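Local coordinates for protein CG4930 (Drosophila melanogaster, PDB 3ISM) that inhibits the nuclease EndoG by binding it in a complex, and probably acts as a ribonuclease inhibitor, at residues Gln90-Tyr95 with Asn108-Lys113; Tyr102-Tyr107 with Arg142-Phe147; Trp257-Asp262 with Asn271-Leu276. The protein carries 1 engineered substitution. One frame throughout, in Å; residues are numbered along the deposited sequence. Where two conformers were deposited one is given.

Contact 1. Residues Gln90-Tyr95 with Asn108-Lys113; sequences QLLEEY and NEWIVK
Leu92 reaches Trp110 with a single methyl: its CD1 lies 3.7 Å from Trp110 CZ3, in the plane of the indole and at its edge, so the methyl abuts the rim of the six-membered ring. Both side chains leave their helices toward each other and cross obliquely. In each, CG stands anti to the backbone N (chi1 -174° for Leu92, 172° for Trp110), which carries the leucine methyls and the indole into the interface between the helices. The same Leu92 CD1 also meets Ile111 CD1 at 4.0 Å and is thus shared by a ring edge and a methyl from successive residues. Tyr95, one turn further on from Leu92, adds a looser touch, its CE2 lying 4.3 Å from Trp110 CZ3; here the indole carbon comes to the edge of the phenol ring.

The short helix segments run nearly antiparallel, at 157°, yet their axes come no closer than 13.3 Å, so the outer ends of the side chains make the contact. Tyr107 helps to fill that distance, packing on both Leu92 and Tyr95, while Tyr95 OH is hydrogen-bonded to Arg67 of helix 52-75. Between the two segments the chemistry is entirely apolar: their mutual hold rests on dispersion and the exclusion of water, with the tyrosine's polar end directed to a third helix.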
loop_
_atom_site.group_PDB
_atom_site.type_symbol
_atom_site.label_atom_id
_atom_site.label_comp_id
_atom_site.label_asym_id
_atom_site.label_seq_id
_atom_site.Cartn_x
_atom_site.Cartn_y
_atom_site.Cartn_z
ATOM N N GLN C 90 -18.983 5.729 37.829
ATOM C CA GLN C 90 -17.689 5.772 37.153
ATOM C C GLN C 90 -17.197 4.405 36.685
ATOM O O GLN C 90 -16.716 4.277 35.567
ATOM C CB GLN C 90 -16.640 6.413 38.058
ATOM C CG GLN C 90 -16.866 7.891 38.329
ATOM C CD GLN C 90 -15.736 8.517 39.118
ATOM O OE1 GLN C 90 -14.580 8.101 39.004
ATOM N NE2 GLN C 90 -16.055 9.544 39.913
ATOM N N LEU C 91 -17.300 3.392 37.541
ATOM C CA LEU C 91 -16.939 2.015 37.160
ATOM C C LEU C 91 -17.860 1.494 36.050
ATOM O O LEU C 91 -17.382 0.898 35.080
ATOM C CB LEU C 91 -16.935 1.056 38.370
ATOM C CG LEU C 91 -16.565 -0.428 38.106
ATOM C CD1 LEU C 91 -15.225 -0.553 37.424
ATOM C CD2 LEU C 91 -16.565 -1.245 39.392
ATOM N N LEU C 92 -19.162 1.749 36.167
ATOM C CA LEU C 92 -20.111 1.295 35.151
ATOM C C LEU C 92 -19.779 1.869 33.774
ATOM O O LEU C 92 -19.763 1.142 32.782
ATOM C CB LEU C 92 -21.552 1.639 35.540
ATOM C CG LEU C 92 -22.700 1.130 34.660
ATOM C CD1 LEU C 92 -22.648 -0.370 34.560
ATOM C CD2 LEU C 92 -24.034 1.569 35.255
ATOM N N GLU C 93 -19.517 3.170 33.732
ATOM C CA GLU C 93 -19.133 3.849 32.506
ATOM C C GLU C 93 -17.856 3.274 31.869
ATOM O O GLU C 93 -17.836 2.962 30.686
ATOM C CB GLU C 93 -18.945 5.338 32.791
ATOM C CG GLU C 93 -18.842 6.166 31.552
ATOM C CD GLU C 93 -19.481 7.544 31.716
ATOM O OE1 GLU C 93 -19.575 8.063 32.868
ATOM O OE2 GLU C 93 -19.891 8.095 30.674
ATOM N N GLU C 94 -16.793 3.149 32.660
ATOM C CA GLU C 94 -15.546 2.538 32.186
ATOM C C GLU C 94 -15.764 1.098 31.729
ATOM O O GLU C 94 -15.324 0.707 30.637
ATOM C CB GLU C 94 -14.479 2.578 33.281
ATOM C CG GLU C 94 -13.098 2.086 32.852
ATOM C CD GLU C 94 -12.362 3.055 31.945
ATOM O OE1 GLU C 94 -12.609 4.274 32.030
ATOM O OE2 GLU C 94 -11.517 2.594 31.154
ATOM N N TYR C 95 -16.456 0.314 32.552
ATOM C CA TYR C 95 -16.712 -1.083 32.198
ATOM C C TYR C 95 -17.516 -1.210 30.885
ATOM O O TYR C 95 -17.112 -1.969 29.984
ATOM C CB TYR C 95 -17.318 -1.876 33.355
ATOM C CG TYR C 95 -18.026 -3.138 32.924
ATOM C CD1 TYR C 95 -17.398 -4.069 32.103
ATOM C CD2 TYR C 95 -19.329 -3.400 33.332
ATOM C CE1 TYR C 95 -18.062 -5.211 31.686
ATOM C CE2 TYR C 95 -19.983 -4.549 32.931
ATOM C CZ TYR C 95 -19.343 -5.445 32.112
ATOM O OH TYR C 95 -19.970 -6.593 31.711
ATOM N N ASN C 108 -25.215 -6.442 28.148
ATOM C CA ASN C 108 -26.602 -6.194 27.760
ATOM C C ASN C 108 -27.649 -6.962 28.592
ATOM O O ASN C 108 -28.726 -6.429 28.902
ATOM C CB ASN C 108 -26.793 -6.414 26.246
ATOM C CG ASN C 108 -26.120 -5.324 25.413
ATOM O OD1 ASN C 108 -25.508 -4.405 25.956
ATOM N ND2 ASN C 108 -26.225 -5.425 24.099
ATOM N N GLU C 109 -27.328 -8.195 28.966
ATOM C CA GLU C 109 -28.241 -8.990 29.789
ATOM C C GLU C 109 -28.238 -8.523 31.238
ATOM O O GLU C 109 -29.285 -8.476 31.879
ATOM C CB GLU C 109 -27.862 -10.464 29.733
ATOM C CG GLU C 109 -28.007 -11.070 28.349
ATOM C CD GLU C 109 -27.463 -12.481 28.273
ATOM O OE1 GLU C 109 -26.965 -12.998 29.306
ATOM O OE2 GLU C 109 -27.529 -13.072 27.171
ATOM N N TRP C 110 -27.054 -8.186 31.744
ATOM C CA TRP C 110 -26.908 -7.809 33.146
ATOM C C TRP C 110 -27.486 -6.421 33.446
ATOM O O TRP C 110 -28.046 -6.182 34.517
ATOM C CB TRP C 110 -25.439 -7.888 33.551
ATOM C CG TRP C 110 -25.148 -7.333 34.920
ATOM C CD1 TRP C 110 -25.352 -7.953 36.124
ATOM C CD2 TRP C 110 -24.571 -6.057 35.217
ATOM N NE1 TRP C 110 -24.951 -7.133 37.151
ATOM C CE2 TRP C 110 -24.463 -5.965 36.622
ATOM C CE3 TRP C 110 -24.140 -4.978 34.430
ATOM C CZ2 TRP C 110 -23.945 -4.844 37.255
ATOM C CZ3 TRP C 110 -23.615 -3.858 35.068
ATOM C CH2 TRP C 110 -23.525 -3.802 36.464
ATOM N N ILE C 111 -27.356 -5.511 32.490
ATOM C CA ILE C 111 -27.821 -4.149 32.699
ATOM C C ILE C 111 -29.351 -4.082 32.868
ATOM O O ILE C 111 -29.847 -3.201 33.534
ATOM C CB ILE C 111 -27.282 -3.182 31.601
ATOM C CG1 ILE C 111 -27.286 -1.735 32.106
ATOM C CG2 ILE C 111 -28.027 -3.357 30.262
ATOM C CD1 ILE C 111 -26.281 -1.472 33.211
ATOM N N VAL C 112 -30.074 -5.039 32.287
ATOM C CA VAL C 112 -31.529 -5.152 32.460
ATOM C C VAL C 112 -31.893 -5.531 33.908
ATOM O O VAL C 112 -32.804 -4.946 34.515
ATOM C CB VAL C 112 -32.125 -6.200 31.475
ATOM C CG1 VAL C 112 -33.558 -6.535 31.824
ATOM C CG2 VAL C 112 -32.013 -5.704 30.035
ATOM N N LYS C 113 -31.182 -6.512 34.456
ATOM C CA LYS C 113 -31.363 -6.879 35.864
ATOM C C LYS C 113 -30.988 -5.733 36.796
ATOM O O LYS C 113 -31.670 -5.503 37.794
ATOM C CB LYS C 113 -30.555 -8.127 36.218
ATOM C CG LYS C 113 -30.972 -9.393 35.471
ATOM C CD LYS C 113 -29.809 -10.391 35.426
ATOM C CE LYS C 113 -30.221 -11.716 34.747
ATOM N NZ LYS C 113 -29.051 -12.643 34.468
#

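Contact 2. Residues Tyr102-Tyr107 with Arg142-Phe147; sequences YDPTPY and RDSDLF
Ser144 OG, packed 4.0 Å from Pro104 CG, is gripped from two quarters. Leu146 N donates to Ser144 OG at 3.2 Å with a fairly straight N-H...O angle of 158°, which makes an ST turn, and the hydroxyl is also hydrogen-bonded to the carbonyl oxygen of Cys100, near the end of helix 81-102. With OG anti to its own backbone N (chi1 173°), the hydroxyl can serve both. The residues Ser144 to Phe147 form a type I turn, closed by a weak bond from Phe147 N to Ser144 O at 3.3 Å. An alanine in place of Ser144 would probably leave Leu146 N and the Cys100 carbonyl each without this partner and let the turn drift from the helix end.

Around that polar point, Pro104 receives the apolar side chains of the turn. Its CB sits 3.8 Å from Phe147 CE1, in the plane of the phenyl ring and at its edge, the proline and the phenyl group running antiparallel alongside one another. Leu146 CD2 comes to 3.6 Å from Pro104 CD, but Leu146 was modelled in two conformers, so that touch is less certain.

Pro104 belongs to the junction where helix 81-102 gives way to helix 104-120, and the turn lies against it as part of the long loop after helix 124-132. A salt bridge from Asp143 to Arg96 ties this loop to helix 81-102, while Asp145 pairs with Arg99 of the CG8862 chain, placing the turn between the helices and the partner protein.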
loop_
_atom_site.group_PDB
_atom_site.type_symbol
_atom_site.label_atom_id
_atom_site.label_comp_id
_atom_site.label_asym_id
_atom_site.label_seq_id
_atom_site.Cartn_x
_atom_site.Cartn_y
_atom_site.Cartn_z
ATOM N N TYR C 102 -15.189 -5.531 23.622
ATOM C CA TYR C 102 -14.857 -6.939 23.915
ATOM C C TYR C 102 -16.051 -7.911 24.005
ATOM O O TYR C 102 -15.944 -9.030 23.521
ATOM C CB TYR C 102 -14.044 -7.071 25.206
ATOM C CG TYR C 102 -12.726 -6.352 25.216
ATOM C CD1 TYR C 102 -12.570 -5.181 25.947
ATOM C CD2 TYR C 102 -11.635 -6.842 24.507
ATOM C CE1 TYR C 102 -11.376 -4.503 25.974
ATOM C CE2 TYR C 102 -10.428 -6.167 24.514
ATOM C CZ TYR C 102 -10.306 -5.001 25.259
ATOM O OH TYR C 102 -9.118 -4.332 25.292
ATOM N N ASP C 103 -17.160 -7.504 24.640
ATOM C CA ASP C 103 -18.208 -8.473 25.043
ATOM C C ASP C 103 -19.533 -7.814 25.447
ATOM O O ASP C 103 -19.861 -7.743 26.643
ATOM C CB ASP C 103 -17.679 -9.290 26.228
ATOM C CG ASP C 103 -18.243 -10.713 26.289
ATOM O OD1 ASP C 103 -19.154 -11.086 25.508
ATOM O OD2 ASP C 103 -17.760 -11.465 27.160
ATOM N N PRO C 104 -20.301 -7.312 24.467
ATOM C CA PRO C 104 -21.533 -6.607 24.822
ATOM C C PRO C 104 -22.650 -7.484 25.377
ATOM O O PRO C 104 -23.448 -6.998 26.170
ATOM C CB PRO C 104 -21.974 -5.965 23.490
ATOM C CG PRO C 104 -20.791 -6.059 22.597
ATOM C CD PRO C 104 -20.068 -7.288 23.015
ATOM N N THR C 105 -22.750 -8.721 24.941
ATOM C CA THR C 105 -23.817 -9.596 25.388
ATOM C C THR C 105 -24.012 -9.758 26.896
ATOM O O THR C 105 -25.073 -9.557 27.368
ATOM C CB THR C 105 -23.838 -10.917 24.650
ATOM O OG1 THR C 105 -24.161 -10.673 23.303
ATOM C CG2 THR C 105 -24.878 -11.806 25.232
ATOM N N PRO C 106 -22.974 -10.096 27.627
ATOM C CA PRO C 106 -23.056 -10.225 29.071
ATOM C C PRO C 106 -23.449 -8.893 29.657
ATOM O O PRO C 106 -24.238 -8.883 30.519
ATOM C CB PRO C 106 -21.646 -10.600 29.465
ATOM C CG PRO C 106 -21.084 -11.202 28.310
ATOM C CD PRO C 106 -21.865 -10.877 27.102
ATOM N N TYR C 107 -22.914 -7.787 29.165
ATOM C CA TYR C 107 -23.307 -6.489 29.670
ATOM C C TYR C 107 -24.788 -6.221 29.372
ATOM O O TYR C 107 -25.504 -5.829 30.227
ATOM C CB TYR C 107 -22.435 -5.361 29.120
ATOM C CG TYR C 107 -22.762 -3.997 29.667
ATOM C CD1 TYR C 107 -22.029 -3.452 30.670
ATOM C CD2 TYR C 107 -23.802 -3.263 29.175
ATOM C CE1 TYR C 107 -22.319 -2.264 31.168
ATOM C CE2 TYR C 107 -24.099 -2.068 29.669
ATOM C CZ TYR C 107 -23.362 -1.561 30.667
ATOM O OH TYR C 107 -23.647 -0.365 31.177
ATOM N N ARG C 142 -24.877 2.685 18.105
ATOM C CA ARG C 142 -24.405 4.023 18.429
ATOM C C ARG C 142 -23.004 3.949 19.025
ATOM O O ARG C 142 -22.185 4.838 18.793
ATOM C CB ARG C 142 -25.371 4.708 19.400
ATOM C CG ARG C 142 -25.190 6.210 19.584
ATOM C CD ARG C 142 -25.429 7.011 18.319
ATOM N NE ARG C 142 -26.726 6.776 17.685
ATOM C CZ ARG C 142 -27.821 7.504 17.900
ATOM N NH1 ARG C 142 -27.799 8.521 18.760
ATOM N NH2 ARG C 142 -28.944 7.210 17.256
ATOM N N ASP C 143 -22.729 2.878 19.761
ATOM C CA ASP C 143 -21.493 2.793 20.534
ATOM C C ASP C 143 -20.629 1.543 20.316
ATOM O O ASP C 143 -19.583 1.407 20.951
ATOM C CB ASP C 143 -21.840 2.972 22.034
ATOM C CG ASP C 143 -23.114 2.210 22.443
ATOM O OD1 ASP C 143 -23.268 1.040 22.031
ATOM O OD2 ASP C 143 -23.958 2.776 23.178
ATOM N N SER C 144 -21.032 0.632 19.436
ATOM C CA SER C 144 -20.278 -0.631 19.312
ATOM C C SER C 144 -20.141 -1.125 17.863
ATOM O O SER C 144 -21.118 -1.118 17.121
ATOM C CB SER C 144 -20.934 -1.706 20.185
ATOM O OG SER C 144 -20.368 -2.992 19.987
ATOM N N ASP C 145 -18.942 -1.553 17.459
ATOM C CA ASP C 145 -18.771 -2.106 16.100
ATOM C C ASP C 145 -19.322 -3.534 15.944
ATOM O O ASP C 145 -19.237 -4.139 14.871
ATOM C CB ASP C 145 -17.328 -1.968 15.554
ATOM C CG ASP C 145 -16.284 -2.791 16.325
ATOM O OD1 ASP C 145 -16.615 -3.515 17.294
ATOM O OD2 ASP C 145 -15.095 -2.699 15.939
ATOM N N LEU C 146 -19.901 -4.051 17.018
ATOM C CA LEU C 146 -20.564 -5.351 16.992
ATOM C C LEU C 146 -22.000 -5.247 16.505
ATOM O O LEU C 146 -22.680 -6.261 16.358
ATOM C CB LEU C 146 -20.529 -5.998 18.373
ATOM C CG LEU C 146 -19.159 -6.588 18.698
ATOM C CD1 LEU C 146 -18.249 -5.610 19.440
ATOM C CD2 LEU C 146 -19.351 -7.821 19.498
ATOM N N PHE C 147 -22.450 -4.013 16.252
ATOM C CA PHE C 147 -23.816 -3.748 15.836
ATOM C C PHE C 147 -23.841 -2.828 14.601
ATOM O O PHE C 147 -22.836 -2.189 14.253
ATOM C CB PHE C 147 -24.610 -3.088 16.982
ATOM C CG PHE C 147 -24.669 -3.896 18.272
ATOM C CD1 PHE C 147 -23.642 -3.827 19.211
ATOM C CD2 PHE C 147 -25.789 -4.680 18.567
ATOM C CE1 PHE C 147 -23.702 -4.561 20.422
ATOM C CE2 PHE C 147 -25.869 -5.401 19.767
ATOM C CZ PHE C 147 -24.817 -5.342 20.701
#

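Contact 3. Residues Trp257-Asp262 with Asn271-Leu276; sequences WKLLFD and NKAAEL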
loop_
_atom_site.group_PDB
_atom_site.type_symbol
_atom_site.label_atom_id
_atom_site.label_comp_id
_atom_site.label_asym_id
_atom_site.label_seq_id
_atom_site.Cartn_x
_atom_site.Cartn_y
_atom_site.Cartn_z
ATOM N N TRP C 257 23.742 23.871 -36.873
ATOM C CA TRP C 257 24.749 23.745 -37.921
ATOM C C TRP C 257 24.630 24.851 -38.981
ATOM O O TRP C 257 25.629 25.241 -39.578
ATOM C CB TRP C 257 24.675 22.360 -38.575
ATOM C CG TRP C 257 25.977 21.898 -39.176
ATOM C CD1 TRP C 257 26.488 22.243 -40.397
ATOM C CD2 TRP C 257 26.927 20.999 -38.585
ATOM N NE1 TRP C 257 27.696 21.621 -40.600
ATOM C CE2 TRP C 257 27.990 20.851 -39.506
ATOM C CE3 TRP C 257 26.987 20.309 -37.367
ATOM C CZ2 TRP C 257 29.098 20.038 -39.248
ATOM C CZ3 TRP C 257 28.088 19.499 -37.112
ATOM C CH2 TRP C 257 29.130 19.373 -38.050
ATOM N N LYS C 258 23.414 25.348 -39.212
ATOM C CA LYS C 258 23.203 26.488 -40.110
ATOM C C LYS C 258 23.672 27.794 -39.469
ATOM O O LYS C 258 24.474 28.523 -40.055
ATOM C CB LYS C 258 21.730 26.608 -40.530
ATOM C CG LYS C 258 21.437 26.227 -41.979
ATOM C CD LYS C 258 20.991 24.782 -42.128
ATOM C CE LYS C 258 20.624 24.471 -43.576
ATOM N NZ LYS C 258 19.894 23.181 -43.692
ATOM N N LEU C 259 23.175 28.063 -38.258
ATOM C CA LEU C 259 23.508 29.272 -37.492
ATOM C C LEU C 259 25.012 29.524 -37.386
ATOM O O LEU C 259 25.470 30.669 -37.441
ATOM C CB LEU C 259 22.914 29.178 -36.081
ATOM C CG LEU C 259 21.419 29.463 -35.892
ATOM C CD1 LEU C 259 20.859 28.674 -34.700
ATOM C CD2 LEU C 259 21.158 30.958 -35.735
ATOM N N LEU C 260 25.764 28.437 -37.243
ATOM C CA LEU C 260 27.198 28.493 -37.020
ATOM C C LEU C 260 28.034 28.382 -38.298
ATOM O O LEU C 260 29.147 28.907 -38.357
ATOM C CB LEU C 260 27.606 27.383 -36.044
ATOM C CG LEU C 260 27.154 27.449 -34.585
ATOM C CD1 LEU C 260 27.560 26.172 -33.892
ATOM C CD2 LEU C 260 27.730 28.658 -33.856
ATOM N N PHE C 261 27.510 27.697 -39.315
ATOM C CA PHE C 261 28.324 27.345 -40.482
ATOM C C PHE C 261 27.773 27.734 -41.863
ATOM O O PHE C 261 28.260 27.235 -42.882
ATOM C CB PHE C 261 28.693 25.853 -40.451
ATOM C CG PHE C 261 29.277 25.399 -39.143
ATOM C CD1 PHE C 261 30.508 25.879 -38.710
ATOM C CD2 PHE C 261 28.593 24.493 -38.340
ATOM C CE1 PHE C 261 31.049 25.466 -37.499
ATOM C CE2 PHE C 261 29.126 24.072 -37.126
ATOM C CZ PHE C 261 30.356 24.562 -36.703
ATOM N N ASP C 262 26.779 28.624 -41.906
ATOM C CA ASP C 262 26.318 29.191 -43.182
ATOM C C ASP C 262 27.368 30.155 -43.735
ATOM O O ASP C 262 27.471 30.356 -44.946
ATOM C CB ASP C 262 24.969 29.908 -43.029
ATOM C CG ASP C 262 23.781 28.948 -43.046
ATOM O OD1 ASP C 262 23.869 27.883 -43.698
ATOM O OD2 ASP C 262 22.753 29.266 -42.408
ATOM N N ASN C 271 24.924 33.270 -30.010
ATOM C CA ASN C 271 24.034 33.249 -28.848
ATOM C C ASN C 271 22.805 32.366 -29.062
ATOM O O ASN C 271 22.393 31.648 -28.153
ATOM C CB ASN C 271 23.597 34.666 -28.469
ATOM C CG ASN C 271 24.698 35.456 -27.791
ATOM O OD1 ASN C 271 25.569 34.888 -27.132
ATOM N ND2 ASN C 271 24.662 36.777 -27.945
ATOM N N LYS C 272 22.238 32.423 -30.269
ATOM C CA LYS C 272 21.056 31.636 -30.638
ATOM C C LYS C 272 21.358 30.149 -30.786
ATOM O O LYS C 272 20.479 29.306 -30.579
ATOM C CB LYS C 272 20.434 32.162 -31.936
ATOM C CG LYS C 272 19.708 33.495 -31.794
ATOM C CD LYS C 272 19.216 34.007 -33.139
ATOM C CE LYS C 272 18.610 35.396 -33.010
ATOM N NZ LYS C 272 18.331 36.014 -34.337
ATOM N N ALA C 273 22.597 29.832 -31.157
ATOM C CA ALA C 273 23.032 28.443 -31.283
ATOM C C ALA C 273 23.249 27.835 -29.902
ATOM O O ALA C 273 22.806 26.714 -29.633
ATOM C CB ALA C 273 24.301 28.348 -32.122
ATOM N N ALA C 274 23.919 28.591 -29.033
ATOM C CA ALA C 274 24.154 28.193 -27.645
ATOM C C ALA C 274 22.849 28.084 -26.844
ATOM O O ALA C 274 22.731 27.245 -25.945
ATOM C CB ALA C 274 25.096 29.169 -26.978
ATOM N N GLU C 275 21.892 28.949 -27.185
ATOM C CA GLU C 275 20.565 28.990 -26.579
ATOM C C GLU C 275 19.865 27.649 -26.786
ATOM O O GLU C 275 19.428 27.009 -25.823
ATOM C CB GLU C 275 19.743 30.095 -27.247
ATOM C CG GLU C 275 19.046 31.061 -26.310
ATOM C CD GLU C 275 18.557 32.305 -27.034
ATOM O OE1 GLU C 275 19.296 32.817 -27.902
ATOM O OE2 GLU C 275 17.437 32.774 -26.737
ATOM N N LEU C 276 19.783 27.231 -28.051
ATOM C CA LEU C 276 19.116 25.985 -28.429
ATOM C C LEU C 276 19.869 24.739 -27.950
ATOM O O LEU C 276 19.254 23.793 -27.453
ATOM C CB LEU C 276 18.889 25.932 -29.948
ATOM C CG LEU C 276 18.290 24.654 -30.548
ATOM C CD1 LEU C 276 16.977 24.280 -29.878
ATOM C CD2 LEU C 276 18.084 24.800 -32.034
#
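Leu259 and Leu260 pack against Ala273 in an antiparallel helical hairpin, formed by helix 238-261, a short connection and helix 267-287. The axes of the two short segments approach to 9.1 Å at 152°, and the backbones come nearest where Leu259 CA lies 6.3 Å from Ala273 CA. A small residue at this place lets the helices come close.

The apolar contacts carry the pairing. Leu259 points across at Ala273, with CB to CB at 4.3 Å, and its CD1 lies 4.1 Å from Ala273 CA, so this branch rests mainly on the alanine backbone. Leu260 takes a different route: its bond to CB does not aim at the other helix, but with CG anti to the carbonyl carbon (chi1 -68°) the chain bends across, and CD2 reaches Ala273 CB at 3.9 Å. Phe311 of helix 309-317 touches both Leu260 and Ala273, covering the pair from another helix.

Lys272 contributes only the aliphatic root of its side chain. Leu259 CD2 meets Lys272 CB at 4.1 Å, the two side chains crossing at about a right angle. Beyond CG the lysine is extended and leaves the leucine behind, and its ammonium forms a salt bridge with Glu268 on its own helix; the charge is therefore met outside the leucine-alanine packing.

Aromatic packing occupies another side of helix 238-261, within the one segment. Phe261 CD2 stands 3.6 Å above the plane of the Trp257 indole, displaced toward its rim. The phenyl ring is in turn covered on one face by its neighbour in sequence, Leu260 CB, 3.7 Å above the Phe261 plane and over the ring centre.

How the contacts relate
Contacts 1 and 2 belong to one helical unit, their centres about 12 Å apart and all four segments inside the Ku C-terminal-like range. They share helix 104-120, and along the chain their segments alternate. The rings of Tyr95 and Tyr107 meet, planes at about 60°, and Asn108 ND2 packs on Phe147 CZ, so helix pairing and loop docking adjoin in one region. Contact 3 comes later, on helices 238-261 and 267-287, its centre about 88 Å from that of contact 1 and on the opposite side of the chain's centre. The inhibitor is thus an extended molecule; contacts 1 and 2 include residues bridged to the CG8862 chain, whereas contact 3 touches no other protein chain.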